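Alpha-glucosidase (Pseudoalteromonas sp. K8, PDB 5HQA) acts as a chloride-activated, calcium-containing glycoside hydrolase of family 97 that probably cleaves alpha-glucosidic bonds and binds the inhibitor acarbose. Local coordinates at residues G109-E113 with E128-F132; Q610-Y616 with A655-L661. One frame throughout, in Å; residues are numbered along the deposited sequence. Where two conformers were deposited one is given.

Contact 1 (G109-E113 with E128-F132); sequences GFRYE and ELTEF
Residues 109-113 run as a regular extended strand, with phi between -147° and -87° and psi between 106° and 156°. Segment 128-132 is less regular: Leu129 (phi/psi -83/-5) and Thr130 (-44/130) kink the chain between Glu128 and the strand resumed at Glu131. The end-to-end directions of the touching parts differ by 159°, so the two run roughly antiparallel. The nearest CA atoms, of Tyr112 and Thr130, are 9.9 Å apart, too far for backbone pairing; contact is made through side chains alone. This spacing fits two facing layers. Strands 107-114 and 122-134 belong to different antiparallel sheets, face to face as in a beta-sandwich, consistent with the galactose-mutarotase-like clan of the GH97 N-terminal region. Strand alternation directs the CA-CB bonds of Phe110 and Tyr112 toward the opposite layer and that of Arg111 away from it. Tyr112 (chi1 m) reaches across to donate a hydrogen bond from OH to Thr130 OG1, at 2.6 Å. Thr130 (chi1 m) relays it, its OG1 donating to Glu128 OE2 at 2.6 Å. This carboxylate also lies 3.5 Å from Tyr112 CE1 through Glu128 OE2, and its charge is met by a salt bridge to Arg229. Phe110 (chi1 p, chi2 91°) supplies the apolar half: CZ is 3.7 Å from Thr130 CG2, which lies at the ring edge, and 4.1 Å from Phe132 CE2. Phe132 (chi1 m) leaves its backbone sideways but brings its ring nearer. On the outward side, Arg111 NE forms a salt bridge with Glu113 OE2 at 2.8 Å.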
loop_
_atom_site.group_PDB
_atom_site.type_symbol
_atom_site.label_atom_id
_atom_site.label_comp_id
_atom_site.label_asym_id
_atom_site.label_seq_id
_atom_site.Cartn_x
_atom_site.Cartn_y
_atom_site.Cartn_z
ATOM N N GLY A 109 -18.077 1.970 -6.036
ATOM C CA GLY A 109 -17.590 3.122 -5.292
ATOM C C GLY A 109 -18.717 4.122 -5.146
ATOM O O GLY A 109 -19.543 4.276 -6.052
ATOM N N PHE A 110 -18.769 4.792 -3.993
ATOM C CA PHE A 110 -19.734 5.880 -3.854
ATOM C C PHE A 110 -19.152 7.004 -3.007
ATOM O O PHE A 110 -18.273 6.788 -2.167
ATOM C CB PHE A 110 -21.094 5.402 -3.277
ATOM C CG PHE A 110 -21.032 4.856 -1.869
ATOM C CD1 PHE A 110 -21.223 5.690 -0.779
ATOM C CD2 PHE A 110 -20.824 3.498 -1.647
ATOM C CE1 PHE A 110 -21.180 5.190 0.521
ATOM C CE2 PHE A 110 -20.781 2.986 -0.351
ATOM C CZ PHE A 110 -20.957 3.838 0.736
ATOM N N ARG A 111 -19.644 8.218 -3.251
ATOM C CA ARG A 111 -19.228 9.360 -2.450
ATOM C C ARG A 111 -20.391 10.324 -2.330
ATOM O O ARG A 111 -21.309 10.336 -3.154
ATOM C CB ARG A 111 -18.010 10.076 -3.046
ATOM C CG ARG A 111 -18.342 10.903 -4.276
ATOM C CD ARG A 111 -17.138 11.700 -4.733
ATOM N NE ARG A 111 -17.475 12.560 -5.862
ATOM C CZ ARG A 111 -16.575 13.192 -6.603
ATOM N NH1 ARG A 111 -15.279 13.061 -6.339
ATOM N NH2 ARG A 111 -16.970 13.952 -7.615
ATOM N N TYR A 112 -20.358 11.118 -1.267
ATOM C CA TYR A 112 -21.340 12.171 -1.070
ATOM C C TYR A 112 -20.869 13.430 -1.767
ATOM O O TYR A 112 -19.673 13.739 -1.773
ATOM C CB TYR A 112 -21.523 12.487 0.405
ATOM C CG TYR A 112 -21.972 11.361 1.303
ATOM C CD1 TYR A 112 -21.079 10.381 1.740
ATOM C CD2 TYR A 112 -23.282 11.318 1.778
ATOM C CE1 TYR A 112 -21.490 9.373 2.614
ATOM C CE2 TYR A 112 -23.700 10.321 2.636
ATOM C CZ TYR A 112 -22.800 9.356 3.059
ATOM O OH TYR A 112 -23.237 8.380 3.927
ATOM N N GLU A 113 -21.814 14.169 -2.332
ATOM C CA GLU A 113 -21.547 15.484 -2.901
ATOM C C GLU A 113 -22.563 16.435 -2.290
ATOM O O GLU A 113 -23.756 16.363 -2.599
ATOM C CB GLU A 113 -21.616 15.451 -4.431
ATOM C CG GLU A 113 -20.538 14.528 -5.008
ATOM C CD GLU A 113 -20.626 14.326 -6.513
ATOM O OE1 GLU A 113 -21.471 14.978 -7.169
ATOM O OE2 GLU A 113 -19.839 13.496 -7.038
ATOM N N GLU A 128 -19.827 10.468 10.239
ATOM C CA GLU A 128 -20.361 10.039 8.956
ATOM C C GLU A 128 -21.183 8.779 9.215
ATOM O O GLU A 128 -20.670 7.815 9.793
ATOM C CB GLU A 128 -19.239 9.777 7.947
ATOM C CG GLU A 128 -19.777 9.394 6.577
ATOM C CD GLU A 128 -18.692 9.150 5.544
ATOM O OE1 GLU A 128 -17.653 9.855 5.579
ATOM O OE2 GLU A 128 -18.887 8.255 4.687
ATOM N N LEU A 129 -22.459 8.798 8.823
ATOM C CA LEU A 129 -23.384 7.723 9.175
ATOM C C LEU A 129 -23.295 6.520 8.242
ATOM O O LEU A 129 -23.973 5.516 8.494
ATOM C CB LEU A 129 -24.820 8.255 9.195
ATOM C CG LEU A 129 -25.067 9.382 10.204
ATOM C CD1 LEU A 129 -26.515 9.855 10.131
ATOM C CD2 LEU A 129 -24.723 8.929 11.624
ATOM N N THR A 130 -22.490 6.607 7.181
ATOM C CA THR A 130 -22.296 5.527 6.220
ATOM C C THR A 130 -22.118 4.181 6.906
ATOM O O THR A 130 -21.274 4.030 7.794
ATOM C CB THR A 130 -21.054 5.822 5.386
ATOM O OG1 THR A 130 -21.172 7.131 4.828
ATOM C CG2 THR A 130 -20.875 4.762 4.271
ATOM N N GLU A 131 -22.888 3.193 6.458
ATOM C CA GLU A 131 -22.754 1.832 6.949
ATOM C C GLU A 131 -22.421 0.884 5.804
ATOM O O GLU A 131 -22.625 1.193 4.622
ATOM C CB GLU A 131 -24.038 1.349 7.651
ATOM C CG GLU A 131 -24.386 2.108 8.934
ATOM C CD GLU A 131 -25.804 1.817 9.414
ATOM O OE1 GLU A 131 -26.616 1.260 8.622
ATOM O OE2 GLU A 131 -26.121 2.154 10.582
ATOM N N PHE A 132 -21.899 -0.281 6.189
ATOM C CA PHE A 132 -21.718 -1.445 5.322
ATOM C C PHE A 132 -22.322 -2.604 6.113
ATOM O O PHE A 132 -21.640 -3.209 6.946
ATOM C CB PHE A 132 -20.235 -1.678 4.997
ATOM C CG PHE A 132 -19.525 -0.446 4.487
ATOM C CD1 PHE A 132 -18.996 0.480 5.369
ATOM C CD2 PHE A 132 -19.398 -0.213 3.123
ATOM C CE1 PHE A 132 -18.348 1.615 4.901
ATOM C CE2 PHE A 132 -18.753 0.910 2.650
ATOM C CZ PHE A 132 -18.229 1.830 3.541
#

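Contact 2 (Q610-Y616 with A655-L661); sequences QFEAHIY and AIRFKAL
Phe611, Ala613, Ile615, Ile656, Phe658 and Ala660 share one face of an antiparallel strand pair. Ala613 CB lies 4.0 Å from Ile656 CG2 and 3.8 Å from Phe658 CE1, Ile615 CG1 is 4.0 Å from Ile656 CG2, and Phe611 (chi1 m) sets CE2 3.9 Å from Ala660 CB. The axes of 611-616 and 655-660 approach to 4.4 Å at 159°. Ala613-Phe658 is a non-hydrogen-bonded pair (CA-CA 4.4 Å). In the hydrogen-bonded pairs, Glu612 N to Lys659 O is 2.9 Å, His614 N to Arg657 O 2.7 Å and Tyr616 N to Ala655 O 2.7 Å, each with a reciprocal bond. Past them, Leu661 N donates to Gln610 O (3.0 Å), and a water joins Gln610 N (2.9 Å) to Leu661 O (3.0 Å). This alternation marks a regular antiparallel ladder within the six-stranded C-terminal sheet, between strands not consecutive in the chain. On the other face, Arg657 extends to Asp584 and Asp549. Strands 585-591 and 631-638 flank the pair, and Phe546 of helix 541-549 meets Tyr616 edge-to-face.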
loop_
_atom_site.group_PDB
_atom_site.type_symbol
_atom_site.label_atom_id
_atom_site.label_comp_id
_atom_site.label_asym_id
_atom_site.label_seq_id
_atom_site.Cartn_x
_atom_site.Cartn_y
_atom_site.Cartn_z
ATOM N N GLN A 610 8.486 -18.579 -27.922
ATOM C CA GLN A 610 9.201 -19.527 -27.086
ATOM C C GLN A 610 9.904 -18.784 -25.957
ATOM O O GLN A 610 10.473 -17.707 -26.164
ATOM C CB GLN A 610 10.208 -20.329 -27.911
ATOM C CG GLN A 610 10.840 -21.482 -27.148
ATOM C CD GLN A 610 11.442 -22.526 -28.064
ATOM O OE1 GLN A 610 10.796 -22.996 -29.001
ATOM N NE2 GLN A 610 12.686 -22.893 -27.802
ATOM N N PHE A 611 9.847 -19.357 -24.757
ATOM C CA PHE A 611 10.491 -18.781 -23.583
ATOM C C PHE A 611 11.415 -19.804 -22.939
ATOM O O PHE A 611 11.199 -21.017 -23.038
ATOM C CB PHE A 611 9.478 -18.305 -22.533
ATOM C CG PHE A 611 8.550 -17.234 -23.022
ATOM C CD1 PHE A 611 7.472 -17.553 -23.838
ATOM C CD2 PHE A 611 8.737 -15.913 -22.647
ATOM C CE1 PHE A 611 6.604 -16.566 -24.290
ATOM C CE2 PHE A 611 7.867 -14.920 -23.090
ATOM C CZ PHE A 611 6.800 -15.249 -23.913
ATOM N N GLU A 612 12.455 -19.304 -22.286
ATOM C CA GLU A 612 13.298 -20.115 -21.419
ATOM C C GLU A 612 12.956 -19.737 -19.987
ATOM O O GLU A 612 13.305 -18.644 -19.528
ATOM C CB GLU A 612 14.778 -19.897 -21.704
ATOM C CG GLU A 612 15.677 -20.782 -20.854
ATOM C CD GLU A 612 17.153 -20.499 -21.076
ATOM O OE1 GLU A 612 17.609 -19.387 -20.733
ATOM O OE2 GLU A 612 17.856 -21.392 -21.600
ATOM N N ALA A 613 12.246 -20.620 -19.294
ATOM C CA ALA A 613 11.934 -20.382 -17.894
ATOM C C ALA A 613 13.183 -20.576 -17.048
ATOM O O ALA A 613 13.859 -21.605 -17.148
ATOM C CB ALA A 613 10.827 -21.323 -17.429
ATOM N N HIS A 614 13.495 -19.585 -16.224
ATOM C CA HIS A 614 14.594 -19.658 -15.268
ATOM C C HIS A 614 13.908 -19.767 -13.912
ATOM O O HIS A 614 13.364 -18.783 -13.405
ATOM C CB HIS A 614 15.500 -18.437 -15.391
ATOM C CG HIS A 614 16.891 -18.661 -14.894
ATOM N ND1 HIS A 614 17.880 -17.704 -14.988
ATOM C CD2 HIS A 614 17.463 -19.733 -14.292
ATOM C CE1 HIS A 614 19.000 -18.175 -14.464
ATOM N NE2 HIS A 614 18.775 -19.404 -14.036
ATOM N N ILE A 615 13.872 -20.976 -13.361
ATOM C CA ILE A 615 13.002 -21.308 -12.236
ATOM C C ILE A 615 13.842 -21.360 -10.968
ATOM O O ILE A 615 14.808 -22.123 -10.894
ATOM C CB ILE A 615 12.288 -22.650 -12.465
ATOM C CG1 ILE A 615 11.409 -22.594 -13.717
ATOM C CG2 ILE A 615 11.483 -23.047 -11.239
ATOM C CD1 ILE A 615 10.978 -23.958 -14.204
ATOM N N TYR A 616 13.480 -20.550 -9.972
ATOM C CA TYR A 616 14.133 -20.545 -8.666
ATOM C C TYR A 616 13.112 -21.072 -7.669
ATOM O O TYR A 616 12.115 -20.399 -7.390
ATOM C CB TYR A 616 14.592 -19.138 -8.274
ATOM C CG TYR A 616 15.558 -18.465 -9.234
ATOM C CD1 TYR A 616 15.117 -17.943 -10.454
ATOM C CD2 TYR A 616 16.904 -18.318 -8.905
ATOM C CE1 TYR A 616 16.003 -17.317 -11.328
ATOM C CE2 TYR A 616 17.794 -17.693 -9.766
ATOM C CZ TYR A 616 17.341 -17.197 -10.976
ATOM O OH TYR A 616 18.230 -16.576 -11.823
ATOM N N ALA A 655 10.167 -18.327 -7.732
ATOM C CA ALA A 655 10.324 -17.160 -8.585
ATOM C C ALA A 655 10.788 -17.636 -9.949
ATOM O O ALA A 655 11.671 -18.497 -10.042
ATOM C CB ALA A 655 11.343 -16.177 -7.997
ATOM N N ILE A 656 10.194 -17.093 -11.014
ATOM C CA ILE A 656 10.520 -17.530 -12.367
ATOM C C ILE A 656 10.711 -16.321 -13.263
ATOM O O ILE A 656 9.882 -15.405 -13.263
ATOM C CB ILE A 656 9.433 -18.441 -12.960
ATOM C CG1 ILE A 656 9.150 -19.614 -12.027
ATOM C CG2 ILE A 656 9.857 -18.935 -14.354
ATOM C CD1 ILE A 656 8.072 -20.515 -12.544
ATOM N N ARG A 657 11.783 -16.332 -14.046
ATOM C CA ARG A 657 11.930 -15.431 -15.179
ATOM C C ARG A 657 11.634 -16.219 -16.451
ATOM O O ARG A 657 12.293 -17.225 -16.726
ATOM C CB ARG A 657 13.335 -14.830 -15.244
ATOM C CG ARG A 657 13.566 -14.049 -16.519
ATOM C CD ARG A 657 14.963 -13.477 -16.614
ATOM N NE ARG A 657 15.095 -12.756 -17.879
ATOM C CZ ARG A 657 16.241 -12.281 -18.357
ATOM N NH1 ARG A 657 17.366 -12.452 -17.675
ATOM N NH2 ARG A 657 16.257 -11.639 -19.521
ATOM N N PHE A 658 10.630 -15.784 -17.208
ATOM C CA PHE A 658 10.333 -16.364 -18.515
ATOM C C PHE A 658 11.025 -15.488 -19.547
ATOM O O PHE A 658 10.501 -14.442 -19.942
ATOM C CB PHE A 658 8.830 -16.440 -18.760
ATOM C CG PHE A 658 8.118 -17.362 -17.826
ATOM C CD1 PHE A 658 8.059 -18.723 -18.094
ATOM C CD2 PHE A 658 7.508 -16.873 -16.681
ATOM C CE1 PHE A 658 7.400 -19.585 -17.232
ATOM C CE2 PHE A 658 6.849 -17.727 -15.806
ATOM C CZ PHE A 658 6.794 -19.084 -16.083
ATOM N N LYS A 659 12.211 -15.907 -19.973
ATOM C CA LYS A 659 13.008 -15.108 -20.895
ATOM C C LYS A 659 12.538 -15.378 -22.319
ATOM O O LYS A 659 12.671 -16.500 -22.817
ATOM C CB LYS A 659 14.485 -15.435 -20.724
ATOM C CG LYS A 659 15.402 -14.702 -21.666
ATOM C CD LYS A 659 16.819 -15.234 -21.480
ATOM C CE LYS A 659 17.843 -14.301 -22.080
ATOM N NZ LYS A 659 19.217 -14.783 -21.769
ATOM N N ALA A 660 11.985 -14.355 -22.974
ATOM C CA ALA A 660 11.587 -14.493 -24.371
ATOM C C ALA A 660 12.816 -14.764 -25.218
ATOM O O ALA A 660 13.850 -14.115 -25.047
ATOM C CB ALA A 660 10.879 -13.229 -24.859
ATOM N N LEU A 661 12.705 -15.731 -26.124
ATOM C CA LEU A 661 13.803 -16.099 -27.014
ATOM C C LEU A 661 13.615 -15.442 -28.375
ATOM O O LEU A 661 12.509 -15.460 -28.926
ATOM C CB LEU A 661 13.903 -17.618 -27.158
ATOM C CG LEU A 661 14.173 -18.309 -25.823
ATOM C CD1 LEU A 661 14.269 -19.806 -25.998
ATOM C CD2 LEU A 661 15.447 -17.770 -25.191
HETATM O O HOH W 1 10.255 -17.267 -29.841
#

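In the fold
From the N terminus, contact 1 comes first: it closes a short loop of 14 residues between 109-113 and 128-132, over which the chain passes from one sheet of the N-terminal region to the other. The chain then builds the parallel sheet of the TIM-barrel-related region, between strands 264-269 and 527-529, before contact 2 closes a 38-residue loop containing strands 631-638 and 643-648. The two contacts therefore lie in series. The centres of contact 1 and contact 2 are about 46 Å apart, on opposite sides of the chain's centre, and the nearest atoms of contact 1 and contact 2 are about 33 Å apart. Contact 1 joins two sheets; contact 2 joins neighbouring strands within one C-terminal sheet.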